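Local structure of thymine dioxygenase (Neurospora crassa, 5C3Q) at residues 68-71 / 77-80; 135-140 / 150-155; 177-182 / 305-310; 181-186 / 299-304. The protein probably oxidises thymine as an iron- and 2-oxoglutarate-dependent dioxygenase, and binds nickel at its metal site here. All blocks are in the same frame, centred on the assembly; numbering follows the deposited sequence.

Contact 1. Residues 68-71 / 77-80; sequences AKFF and KKLE
Lys-78 reaches back from helix 75-79 to the C-terminal end of helix 57-71 and gives one hydrogen bond to it. Lys-78 NZ lies 2.8 Å from Phe-71 O. The bond is bent at the acceptor, with a C=O...N angle of 136°, and the donor sits 23° off the carbonyl plane. A bend at chi3 (-72°) in the lysine chain turns the amine onto this carbonyl. Phe-71 ends its helix, where carbonyls generally lack the amide partners of the next turn. NZ also forms a salt bridge with Glu-121. Lys-78 is buried; this carboxylate would probably balance its charge, and Phe-71 O would add a partial negative end.

The van der Waals contacts are looser. Lys-78 CD approaches the Phe-70 ring obliquely, 4.2 Å from Phe-70 CE2. Within helix 57-71, Phe-70 CD2 sits 3.8 Å above the centre of the Phe-71 ring. Tyr-123 and Phe-147 also meet the Phe-70 ring, and His-195 meets that of Phe-71.

The arrangement is two consecutive helices joined by a short turn, with a lysine of the second binding a carbonyl at the C-terminal end of the first. It lies in the N-terminal region of this dioxygenase family, beside strand 91-93.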
loop_
_atom_site.group_PDB
_atom_site.type_symbol
_atom_site.label_atom_id
_atom_site.label_comp_id
_atom_site.label_asym_id
_atom_site.label_seq_id
_atom_site.Cartn_x
_atom_site.Cartn_y
_atom_site.Cartn_z
ATOM N N ALA A 68 -4.267 8.626 14.540
ATOM C CA ALA A 68 -4.736 10.010 14.638
ATOM C C ALA A 68 -4.080 10.737 15.814
ATOM O O ALA A 68 -3.776 11.923 15.723
ATOM C CB ALA A 68 -6.254 10.053 14.768
ATOM N N LYS A 69 -3.854 10.020 16.910
ATOM C CA LYS A 69 -3.186 10.596 18.078
ATOM C C LYS A 69 -1.718 10.925 17.803
ATOM O O LYS A 69 -1.205 11.920 18.314
ATOM C CB LYS A 69 -3.323 9.676 19.295
ATOM C CG LYS A 69 -4.726 9.674 19.884
ATOM C CD LYS A 69 -4.908 8.577 20.917
ATOM C CE LYS A 69 -6.338 8.544 21.436
ATOM N NZ LYS A 69 -6.454 7.728 22.676
ATOM N N PHE A 70 -1.044 10.112 16.991
ATOM C CA PHE A 70 0.334 10.425 16.611
ATOM C C PHE A 70 0.416 11.711 15.797
ATOM O O PHE A 70 1.264 12.553 16.055
ATOM C CB PHE A 70 0.985 9.299 15.807
ATOM C CG PHE A 70 2.338 9.665 15.263
ATOM C CD1 PHE A 70 3.479 9.503 16.037
ATOM C CD2 PHE A 70 2.468 10.211 13.991
ATOM C CE1 PHE A 70 4.725 9.854 15.543
ATOM C CE2 PHE A 70 3.710 10.566 13.493
ATOM C CZ PHE A 70 4.840 10.384 14.268
ATOM N N PHE A 71 -0.447 11.849 14.795
ATOM C CA PHE A 71 -0.359 12.995 13.890
ATOM C C PHE A 71 -0.794 14.304 14.558
ATOM O O PHE A 71 -0.438 15.387 14.089
ATOM C CB PHE A 71 -1.120 12.721 12.587
ATOM C CG PHE A 71 -0.447 11.693 11.713
ATOM C CD1 PHE A 71 0.763 11.984 11.094
ATOM C CD2 PHE A 71 -1.003 10.434 11.531
ATOM C CE1 PHE A 71 1.399 11.046 10.302
ATOM C CE2 PHE A 71 -0.373 9.490 10.731
ATOM C CZ PHE A 71 0.827 9.797 10.118
ATOM N N LYS A 77 7.892 17.281 17.738
ATOM C CA LYS A 77 7.910 15.897 18.229
ATOM C C LYS A 77 7.906 14.889 17.078
ATOM O O LYS A 77 8.538 13.836 17.168
ATOM C CB LYS A 77 6.727 15.628 19.168
ATOM C CG LYS A 77 6.828 16.306 20.526
ATOM C CD LYS A 77 8.008 15.792 21.337
ATOM C CE LYS A 77 8.027 16.392 22.730
ATOM N NZ LYS A 77 9.421 16.647 23.196
ATOM N N LYS A 78 7.208 15.222 15.997
ATOM C CA LYS A 78 7.144 14.347 14.830
ATOM C C LYS A 78 8.469 14.350 14.064
ATOM O O LYS A 78 8.950 13.291 13.649
ATOM C CB LYS A 78 5.966 14.741 13.931
ATOM C CG LYS A 78 4.625 14.596 14.641
ATOM C CD LYS A 78 3.431 14.744 13.714
ATOM C CE LYS A 78 3.228 16.177 13.259
ATOM N NZ LYS A 78 1.837 16.388 12.771
ATOM N N LEU A 79 9.063 15.531 13.895
ATOM C CA LEU A 79 10.370 15.655 13.237
ATOM C C LEU A 79 11.491 14.956 14.012
ATOM O O LEU A 79 12.476 14.530 13.419
ATOM C CB LEU A 79 10.741 17.131 13.025
ATOM C CG LEU A 79 9.987 17.892 11.932
ATOM C CD1 LEU A 79 10.300 19.382 12.009
ATOM C CD2 LEU A 79 10.319 17.346 10.549
ATOM N N GLU A 80 11.341 14.849 15.331
ATOM C CA GLU A 80 12.315 14.134 16.169
ATOM C C GLU A 80 12.445 12.662 15.785
ATOM O O GLU A 80 13.495 12.055 16.000
ATOM C CB GLU A 80 11.963 14.254 17.662
ATOM C CG GLU A 80 12.833 15.244 18.421
ATOM C CD GLU A 80 12.322 15.547 19.820
ATOM O OE1 GLU A 80 11.534 14.746 20.371
ATOM O OE2 GLU A 80 12.719 16.595 20.374
#

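Contact 2. Residues 135-140 / 150-155; sequences NPWPAE and TMNNFF
Trp-137 packs against Met-151 and Asn-152 where the loop after strand 121-125 turns back onto the long helix 147-173. This is a contact between loop and helix, beside the main sheet. The benzo edge of the indole does the touching. Asn-152 OD1 lies near the ring plane, 3.2 Å from Trp-137 CZ2 and 3.5 Å from CH2. The amide stands almost square to the indole, with the planes 89° apart. Next to it, Met-151 CB meets the same edge, 4.0 Å from Trp-137 CZ3. Met-151 then bends at chi2 (-57°), which carries the end of its chain away from the tryptophan. Asn-135 CB sits over the rim of one face of the Trp-137 indole, 3.3 Å above the plane.

The polar ends converge on Glu-128, whose OE1 takes Trp-137 NE1 and whose OE2 takes Asn-152 ND2. Lys-148 adds a cation-pi contact to the indole. Exchanging Trp-137 for a leucine would probably leave a gap beside Met-151 and rob Glu-128 OE1 of its indole donor.

With ND2 turned to the glutamate, OD1 is directed at aromatic C-H groups. These carry slight positive charge, so the short approach is probably mildly attractive. No hydrogen bond links the two segments directly.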
loop_
_atom_site.group_PDB
_atom_site.type_symbol
_atom_site.label_atom_id
_atom_site.label_comp_id
_atom_site.label_asym_id
_atom_site.label_seq_id
_atom_site.Cartn_x
_atom_site.Cartn_y
_atom_site.Cartn_z
ATOM N N ASN A 135 13.311 1.048 14.751
ATOM C CA ASN A 135 12.188 1.967 14.556
ATOM C C ASN A 135 12.324 3.192 15.458
ATOM O O ASN A 135 12.566 3.042 16.656
ATOM C CB ASN A 135 10.857 1.267 14.858
ATOM C CG ASN A 135 10.455 0.277 13.781
ATOM O OD1 ASN A 135 10.584 0.557 12.590
ATOM N ND2 ASN A 135 9.963 -0.885 14.195
ATOM N N PRO A 136 12.174 4.407 14.894
ATOM C CA PRO A 136 12.232 5.610 15.728
ATOM C C PRO A 136 10.887 5.898 16.398
ATOM O O PRO A 136 10.115 6.728 15.918
ATOM C CB PRO A 136 12.604 6.706 14.726
ATOM C CG PRO A 136 12.001 6.246 13.441
ATOM C CD PRO A 136 12.015 4.738 13.464
ATOM N N TRP A 137 10.611 5.201 17.497
ATOM C CA TRP A 137 9.338 5.351 18.200
ATOM C C TRP A 137 9.306 6.677 18.957
ATOM O O TRP A 137 10.327 7.100 19.494
ATOM C CB TRP A 137 9.128 4.211 19.192
ATOM C CG TRP A 137 9.026 2.856 18.567
ATOM C CD1 TRP A 137 9.987 1.890 18.550
ATOM C CD2 TRP A 137 7.891 2.309 17.886
ATOM N NE1 TRP A 137 9.521 0.771 17.900
ATOM C CE2 TRP A 137 8.239 1.003 17.479
ATOM C CE3 TRP A 137 6.614 2.795 17.578
ATOM C CZ2 TRP A 137 7.356 0.176 16.778
ATOM C CZ3 TRP A 137 5.736 1.974 16.880
ATOM C CH2 TRP A 137 6.114 0.676 16.488
ATOM N N PRO A 138 8.134 7.336 19.007
ATOM C CA PRO A 138 8.019 8.560 19.794
ATOM C C PRO A 138 7.873 8.228 21.274
ATOM O O PRO A 138 7.570 7.086 21.618
ATOM C CB PRO A 138 6.737 9.191 19.257
ATOM C CG PRO A 138 5.895 8.026 18.862
ATOM C CD PRO A 138 6.836 6.927 18.440
ATOM N N ALA A 139 8.084 9.218 22.137
ATOM C CA ALA A 139 7.977 9.015 23.582
ATOM C C ALA A 139 6.537 8.682 23.973
ATOM O O ALA A 139 5.591 9.268 23.445
ATOM C CB ALA A 139 8.460 10.247 24.331
ATOM N N GLU A 140 6.389 7.736 24.896
ATOM C CA GLU A 140 5.080 7.260 25.336
ATOM C C GLU A 140 4.580 8.075 26.529
ATOM O O GLU A 140 4.819 7.707 27.682
ATOM C CB GLU A 140 5.166 5.777 25.727
ATOM C CG GLU A 140 5.552 4.830 24.593
ATOM C CD GLU A 140 4.370 4.078 23.997
ATOM O OE1 GLU A 140 3.491 3.636 24.769
ATOM O OE2 GLU A 140 4.331 3.909 22.758
ATOM N N THR A 150 0.311 -1.156 20.217
ATOM C CA THR A 150 -0.767 -1.196 19.235
ATOM C C THR A 150 -0.227 -1.443 17.824
ATOM O O THR A 150 -0.705 -2.334 17.118
ATOM C CB THR A 150 -1.573 0.120 19.255
ATOM O OG1 THR A 150 -2.226 0.259 20.524
ATOM C CG2 THR A 150 -2.621 0.152 18.146
ATOM N N MET A 151 0.768 -0.655 17.426
ATOM C CA MET A 151 1.310 -0.716 16.068
ATOM C C MET A 151 2.103 -1.992 15.798
ATOM O O MET A 151 2.046 -2.524 14.695
ATOM C CB MET A 151 2.172 0.517 15.774
ATOM C CG MET A 151 1.379 1.812 15.727
ATOM S SD MET A 151 0.051 1.736 14.511
ATOM C CE MET A 151 -1.008 3.068 15.057
ATOM N N ASN A 152 2.838 -2.480 16.794
ATOM C CA ASN A 152 3.539 -3.763 16.660
ATOM C C ASN A 152 2.566 -4.934 16.533
ATOM O O ASN A 152 2.790 -5.849 15.740
ATOM C CB ASN A 152 4.494 -3.993 17.835
ATOM C CG ASN A 152 5.793 -3.227 17.686
ATOM O OD1 ASN A 152 6.170 -2.826 16.586
ATOM N ND2 ASN A 152 6.489 -3.027 18.796
ATOM N N ASN A 153 1.494 -4.896 17.321
ATOM C CA ASN A 153 0.413 -5.878 17.221
ATOM C C ASN A 153 -0.196 -5.847 15.823
ATOM O O ASN A 153 -0.323 -6.881 15.170
ATOM C CB ASN A 153 -0.660 -5.584 18.278
ATOM C CG ASN A 153 -1.724 -6.664 18.366
ATOM O OD1 ASN A 153 -1.728 -7.630 17.605
ATOM N ND2 ASN A 153 -2.638 -6.504 19.309
ATOM N N PHE A 154 -0.542 -4.652 15.356
ATOM C CA PHE A 154 -1.103 -4.489 14.015
ATOM C C PHE A 154 -0.134 -4.967 12.933
ATOM O O PHE A 154 -0.542 -5.655 11.998
ATOM C CB PHE A 154 -1.498 -3.034 13.769
ATOM C CG PHE A 154 -2.313 -2.831 12.523
ATOM C CD1 PHE A 154 -3.602 -3.340 12.433
ATOM C CD2 PHE A 154 -1.798 -2.125 11.448
ATOM C CE1 PHE A 154 -4.358 -3.154 11.290
ATOM C CE2 PHE A 154 -2.550 -1.934 10.301
ATOM C CZ PHE A 154 -3.834 -2.447 10.224
ATOM N N PHE A 155 1.142 -4.620 13.076
ATOM C CA PHE A 155 2.182 -5.061 12.134
ATOM C C PHE A 155 2.175 -6.587 11.962
ATOM O O PHE A 155 2.179 -7.088 10.836
ATOM C CB PHE A 155 3.567 -4.579 12.602
ATOM C CG PHE A 155 4.678 -4.839 11.615
ATOM C CD1 PHE A 155 5.279 -6.087 11.533
ATOM C CD2 PHE A 155 5.134 -3.829 10.783
ATOM C CE1 PHE A 155 6.301 -6.328 10.628
ATOM C CE2 PHE A 155 6.156 -4.062 9.876
ATOM C CZ PHE A 155 6.742 -5.312 9.799
#

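Contact 3. Residues 177-182 / 305-310; sequences ANYFDS and AIPGTY
Tyr-179 and Phe-180 meet Ile-306 and Pro-307 with side chains alone, and no hydrogen bond crosses the contact. The tightly packed part is around Phe-180 and Ile-306, both buried. Ile-306 CD1 comes to the edge of the ring, near its plane, 3.8 Å from Phe-180 CE1. The isoleucine chain is extended at chi2 (159°), which puts CD1 at this edge, while Ile-306 CG2 lies 4.2 Å from Tyr-179 CE2. One face of Phe-180 carries Tyr-179 CD2, 3.8 Å above the ring centre. Trp-263 meets Phe-180 edge-to-face, and Met-166 and Ala-170 of helix 147-173 pack on it.

The solvent side is formed by Tyr-179 and the exposed Pro-307, which approach from opposite directions. The phenol end meets the CD-CG side of the proline ring obliquely, with Tyr-179 OH 3.4 Å from Pro-307 CD. Shortening Tyr-179 to an alanine would probably uncover Pro-307 and one face of Phe-180.

Ile-306 begins a type II turn, in which Ile-306 O accepts Thr-309 N at 3.3 Å. Gly-308 takes the positive phi of 90° usual at the third position. The turn-bearing loop after strand 302-303 thus packs on the chain between helix 147-173 and helix 181-184.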
loop_
_atom_site.group_PDB
_atom_site.type_symbol
_atom_site.label_atom_id
_atom_site.label_comp_id
_atom_site.label_asym_id
_atom_site.label_seq_id
_atom_site.Cartn_x
_atom_site.Cartn_y
_atom_site.Cartn_z
ATOM N N ALA A 177 0.538 -24.925 -2.118
ATOM C CA ALA A 177 -0.160 -23.889 -1.354
ATOM C C ALA A 177 0.788 -23.034 -0.502
ATOM O O ALA A 177 0.515 -21.861 -0.261
ATOM C CB ALA A 177 -1.234 -24.515 -0.474
ATOM N N ASN A 178 1.893 -23.626 -0.055
ATOM C CA ASN A 178 2.848 -22.937 0.811
ATOM C C ASN A 178 4.100 -22.465 0.066
ATOM O O ASN A 178 5.121 -22.193 0.688
ATOM C CB ASN A 178 3.230 -23.848 1.981
ATOM C CG ASN A 178 2.031 -24.232 2.832
ATOM O OD1 ASN A 178 1.493 -25.326 2.701
ATOM N ND2 ASN A 178 1.596 -23.324 3.693
ATOM N N TYR A 179 4.010 -22.345 -1.259
ATOM C CA TYR A 179 5.150 -21.938 -2.081
ATOM C C TYR A 179 5.793 -20.624 -1.612
ATOM O O TYR A 179 7.017 -20.510 -1.570
ATOM C CB TYR A 179 4.732 -21.795 -3.550
ATOM C CG TYR A 179 5.858 -21.326 -4.443
ATOM C CD1 TYR A 179 6.752 -22.232 -5.005
ATOM C CD2 TYR A 179 6.047 -19.970 -4.705
ATOM C CE1 TYR A 179 7.797 -21.803 -5.809
ATOM C CE2 TYR A 179 7.088 -19.534 -5.507
ATOM C CZ TYR A 179 7.958 -20.452 -6.056
ATOM O OH TYR A 179 8.985 -20.012 -6.860
ATOM N N PHE A 180 4.974 -19.635 -1.271
ATOM C CA PHE A 180 5.499 -18.317 -0.921
ATOM C C PHE A 180 6.006 -18.189 0.519
ATOM O O PHE A 180 6.699 -17.220 0.836
ATOM C CB PHE A 180 4.451 -17.239 -1.185
ATOM C CG PHE A 180 4.108 -17.079 -2.632
ATOM C CD1 PHE A 180 5.012 -16.494 -3.507
ATOM C CD2 PHE A 180 2.883 -17.508 -3.121
ATOM C CE1 PHE A 180 4.702 -16.340 -4.847
ATOM C CE2 PHE A 180 2.565 -17.359 -4.458
ATOM C CZ PHE A 180 3.475 -16.773 -5.324
ATOM N N ASP A 181 5.676 -19.150 1.382
ATOM C CA ASP A 181 6.002 -19.043 2.811
ATOM C C ASP A 181 7.475 -18.708 3.057
ATOM O O ASP A 181 7.782 -17.797 3.817
ATOM C CB ASP A 181 5.634 -20.331 3.563
ATOM C CG ASP A 181 4.132 -20.486 3.777
ATOM O OD1 ASP A 181 3.342 -19.712 3.194
ATOM O OD2 ASP A 181 3.734 -21.397 4.533
ATOM N N SER A 182 8.372 -19.429 2.393
ATOM C CA SER A 182 9.812 -19.256 2.596
ATOM C C SER A 182 10.347 -17.961 1.976
ATOM O O SER A 182 11.453 -17.536 2.290
ATOM C CB SER A 182 10.576 -20.457 2.032
ATOM O OG SER A 182 10.587 -20.435 0.617
ATOM N N ALA A 305 11.027 -15.810 -12.163
ATOM C CA ALA A 305 9.684 -16.245 -12.581
ATOM C C ALA A 305 9.117 -17.425 -11.777
ATOM O O ALA A 305 9.758 -18.463 -11.650
ATOM C CB ALA A 305 9.680 -16.570 -14.067
ATOM N N ILE A 306 7.904 -17.248 -11.257
ATOM C CA ILE A 306 7.202 -18.274 -10.477
ATOM C C ILE A 306 6.814 -19.434 -11.397
ATOM O O ILE A 306 6.433 -19.201 -12.543
ATOM C CB ILE A 306 5.929 -17.679 -9.817
ATOM C CG1 ILE A 306 6.304 -16.578 -8.822
ATOM C CG2 ILE A 306 5.112 -18.747 -9.096
ATOM C CD1 ILE A 306 5.184 -15.605 -8.512
ATOM N N PRO A 307 6.912 -20.691 -10.911
ATOM C CA PRO A 307 6.518 -21.806 -11.778
ATOM C C PRO A 307 5.051 -21.735 -12.207
ATOM O O PRO A 307 4.179 -21.424 -11.393
ATOM C CB PRO A 307 6.774 -23.053 -10.915
ATOM C CG PRO A 307 6.975 -22.557 -9.525
ATOM C CD PRO A 307 7.502 -21.163 -9.648
ATOM N N GLY A 308 4.801 -22.006 -13.485
ATOM C CA GLY A 308 3.458 -21.962 -14.044
ATOM C C GLY A 308 3.046 -20.618 -14.616
ATOM O O GLY A 308 1.906 -20.467 -15.051
ATOM N N THR A 309 3.958 -19.643 -14.622
ATOM C CA THR A 309 3.695 -18.320 -15.205
ATOM C C THR A 309 4.311 -18.158 -16.600
ATOM O O THR A 309 4.279 -17.071 -17.178
ATOM C CB THR A 309 4.219 -17.190 -14.297
ATOM O OG1 THR A 309 5.625 -17.347 -14.088
ATOM C CG2 THR A 309 3.498 -17.198 -12.957
ATOM N N TYR A 310 4.868 -19.242 -17.132
ATOM C CA TYR A 310 5.454 -19.257 -18.467
ATOM C C TYR A 310 5.578 -20.708 -18.933
ATOM O O TYR A 310 5.717 -21.609 -18.109
ATOM C CB TYR A 310 6.842 -18.611 -18.445
ATOM C CG TYR A 310 7.816 -19.349 -17.561
ATOM C CD1 TYR A 310 7.820 -19.144 -16.185
ATOM C CD2 TYR A 310 8.711 -20.276 -18.092
ATOM C CE1 TYR A 310 8.694 -19.831 -15.362
ATOM C CE2 TYR A 310 9.591 -20.969 -17.274
ATOM C CZ TYR A 310 9.576 -20.740 -15.909
ATOM O OH TYR A 310 10.442 -21.413 -15.080
#

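Contact 4. Residues 181-186 / 299-304; sequences DSFVDV and HKSYIE
The Phe-183 ring meets the 299-304 segment at its CD1 and CE1 atoms. Tyr-302 O lies at the ring edge, near its plane and 3.8 Å from Phe-183 CE1. Ser-301 approaches obliquely, with OG 3.8 Å and CB 4.0 Å from Phe-183 CD1. Trp-263 adds an edge-to-face contact, and the ring of Tyr-179 also meets Phe-183. The Tyr-302 ring takes little part in the contact. Glu-304 OE1 of its own segment lies at its edge, in plane.

The backbones come closest at Phe-183 and Ser-301, whose CA atoms are 6.1 Å apart. Ser-301 CB points to the helix. Ser-301 OG is turned anti to its own carbonyl carbon (chi1 -69°), which brings it within 3.4 Å of Phe-183 O. This is a weak hydrogen bond at most, and one that is not settled. Backbone bonding between Phe-183 and Asn-298 adds to the join.

Further out the contact loosens towards the surface. Val-186 CG2 comes no nearer than 4.4 Å to Lys-300 CE. Asp-185 OD1 and Lys-300 NZ remain 5.5 Å apart, so any attraction between their charges acts at a distance. The Asn-298 side chain bonds Asp-185 OD1 and Val-186 N.

The contact joins two connecting segments outside the double-stranded beta-helix (DSBH) strands 190-200 and 284-295. The short helix 181-184 precedes the first, and the chain carrying strand 302-303 follows the second.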
loop_
_atom_site.group_PDB
_atom_site.type_symbol
_atom_site.label_atom_id
_atom_site.label_comp_id
_atom_site.label_asym_id
_atom_site.label_seq_id
_atom_site.Cartn_x
_atom_site.Cartn_y
_atom_site.Cartn_z
ATOM N N ASP A 181 5.676 -19.150 1.382
ATOM C CA ASP A 181 6.002 -19.043 2.811
ATOM C C ASP A 181 7.475 -18.708 3.057
ATOM O O ASP A 181 7.782 -17.797 3.817
ATOM C CB ASP A 181 5.634 -20.331 3.563
ATOM C CG ASP A 181 4.132 -20.486 3.777
ATOM O OD1 ASP A 181 3.342 -19.712 3.194
ATOM O OD2 ASP A 181 3.734 -21.397 4.533
ATOM N N SER A 182 8.372 -19.429 2.393
ATOM C CA SER A 182 9.812 -19.256 2.596
ATOM C C SER A 182 10.347 -17.961 1.976
ATOM O O SER A 182 11.453 -17.536 2.290
ATOM C CB SER A 182 10.576 -20.457 2.032
ATOM O OG SER A 182 10.587 -20.435 0.617
ATOM N N PHE A 183 9.559 -17.346 1.095
ATOM C CA PHE A 183 9.915 -16.071 0.476
ATOM C C PHE A 183 9.397 -14.859 1.259
ATOM O O PHE A 183 9.842 -13.744 1.015
ATOM C CB PHE A 183 9.355 -15.995 -0.952
ATOM C CG PHE A 183 10.082 -16.856 -1.950
ATOM C CD1 PHE A 183 11.214 -16.384 -2.597
ATOM C CD2 PHE A 183 9.605 -18.117 -2.279
ATOM C CE1 PHE A 183 11.873 -17.164 -3.537
ATOM C CE2 PHE A 183 10.261 -18.903 -3.214
ATOM C CZ PHE A 183 11.399 -18.426 -3.843
ATOM N N VAL A 184 8.442 -15.067 2.165
ATOM C CA VAL A 184 7.795 -13.953 2.878
ATOM C C VAL A 184 7.756 -14.071 4.411
ATOM O O VAL A 184 7.243 -13.173 5.077
ATOM C CB VAL A 184 6.342 -13.732 2.379
ATOM C CG1 VAL A 184 6.312 -13.526 0.871
ATOM C CG2 VAL A 184 5.425 -14.883 2.786
ATOM N N ASP A 185 8.309 -15.145 4.976
ATOM C CA ASP A 185 8.138 -15.421 6.414
ATOM C C ASP A 185 8.897 -14.485 7.375
ATOM O O ASP A 185 8.580 -14.441 8.566
ATOM C CB ASP A 185 8.464 -16.893 6.747
ATOM C CG ASP A 185 9.855 -17.319 6.296
ATOM O OD1 ASP A 185 10.649 -16.472 5.819
ATOM O OD2 ASP A 185 10.154 -18.522 6.423
ATOM N N VAL A 186 9.886 -13.748 6.874
ATOM C CA VAL A 186 10.662 -12.830 7.720
ATOM C C VAL A 186 9.841 -11.593 8.120
ATOM O O VAL A 186 10.024 -11.040 9.207
ATOM C CB VAL A 186 11.985 -12.416 7.032
ATOM C CG1 VAL A 186 12.705 -11.323 7.811
ATOM C CG2 VAL A 186 12.891 -13.629 6.875
ATOM N N HIS A 299 14.027 -9.645 2.311
ATOM C CA HIS A 299 15.058 -8.856 1.627
ATOM C C HIS A 299 16.136 -9.748 1.005
ATOM O O HIS A 299 16.712 -9.397 -0.023
ATOM C CB HIS A 299 15.702 -7.827 2.569
ATOM C CG HIS A 299 14.781 -6.720 2.991
ATOM N ND1 HIS A 299 13.873 -6.132 2.134
ATOM C CD2 HIS A 299 14.650 -6.074 4.174
ATOM C CE1 HIS A 299 13.213 -5.186 2.776
ATOM N NE2 HIS A 299 13.665 -5.131 4.016
ATOM N N LYS A 300 16.398 -10.896 1.629
ATOM C CA LYS A 300 17.367 -11.866 1.110
ATOM C C LYS A 300 16.888 -12.636 -0.134
ATOM O O LYS A 300 17.693 -13.293 -0.794
ATOM C CB LYS A 300 17.751 -12.868 2.208
ATOM C CG LYS A 300 16.644 -13.851 2.581
ATOM C CD LYS A 300 16.963 -14.622 3.856
ATOM C CE LYS A 300 15.815 -15.542 4.233
ATOM N NZ LYS A 300 16.100 -16.323 5.466
ATOM N N SER A 301 15.594 -12.559 -0.447
ATOM C CA SER A 301 15.000 -13.366 -1.521
ATOM C C SER A 301 15.514 -13.026 -2.911
ATOM O O SER A 301 15.682 -11.859 -3.254
ATOM C CB SER A 301 13.476 -13.212 -1.532
ATOM O OG SER A 301 12.904 -13.825 -0.398
ATOM N N TYR A 302 15.739 -14.069 -3.708
ATOM C CA TYR A 302 16.075 -13.924 -5.114
ATOM C C TYR A 302 14.798 -14.093 -5.930
ATOM O O TYR A 302 14.163 -15.143 -5.878
ATOM C CB TYR A 302 17.111 -14.970 -5.514
ATOM C CG TYR A 302 17.728 -14.737 -6.871
ATOM C CD1 TYR A 302 18.546 -13.635 -7.102
ATOM C CD2 TYR A 302 17.513 -15.628 -7.917
ATOM C CE1 TYR A 302 19.122 -13.419 -8.342
ATOM C CE2 TYR A 302 18.088 -15.423 -9.162
ATOM C CZ TYR A 302 18.891 -14.319 -9.370
ATOM O OH TYR A 302 19.465 -14.114 -10.607
ATOM N N ILE A 303 14.426 -13.056 -6.673
ATOM C CA ILE A 303 13.145 -13.016 -7.379
ATOM C C ILE A 303 13.304 -13.413 -8.847
ATOM O O ILE A 303 13.902 -12.683 -9.631
ATOM C CB ILE A 303 12.507 -11.610 -7.278
ATOM C CG1 ILE A 303 12.297 -11.216 -5.807
ATOM C CG2 ILE A 303 11.193 -11.529 -8.047
ATOM C CD1 ILE A 303 11.404 -12.148 -5.009
ATOM N N GLU A 304 12.762 -14.575 -9.203
ATOM C CA GLU A 304 12.718 -15.032 -10.596
ATOM C C GLU A 304 11.375 -15.704 -10.886
ATOM O O GLU A 304 10.673 -16.112 -9.969
ATOM C CB GLU A 304 13.886 -15.973 -10.901
ATOM C CG GLU A 304 14.008 -17.166 -9.964
ATOM C CD GLU A 304 15.335 -17.896 -10.100
ATOM O OE1 GLU A 304 15.718 -18.601 -9.141
ATOM O OE2 GLU A 304 16.001 -17.766 -11.154
#

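From the N terminus, contact 1 closes first, across the short turn between helices 57-71 and 75-79. Contact 2 follows, closing the loop that leads from strand 121-125 into helix 147-173. These two touch, with Phe-70 CE1 4.0 Å from Pro-138 CG. Contacts 3 and 4 span more than a hundred residues each. Both start at or just before helix 181-184 and end on adjacent segments after strand 284-295. The touching residues of contact 4 nest inside those of contact 3, although the first segments share Asp-181 and Ser-182. Together they join the chain before strand 190-200 to the C-terminal region. Contacts 1 and 3 lie on opposite sides of the chain's centre, about 40 Å between centres.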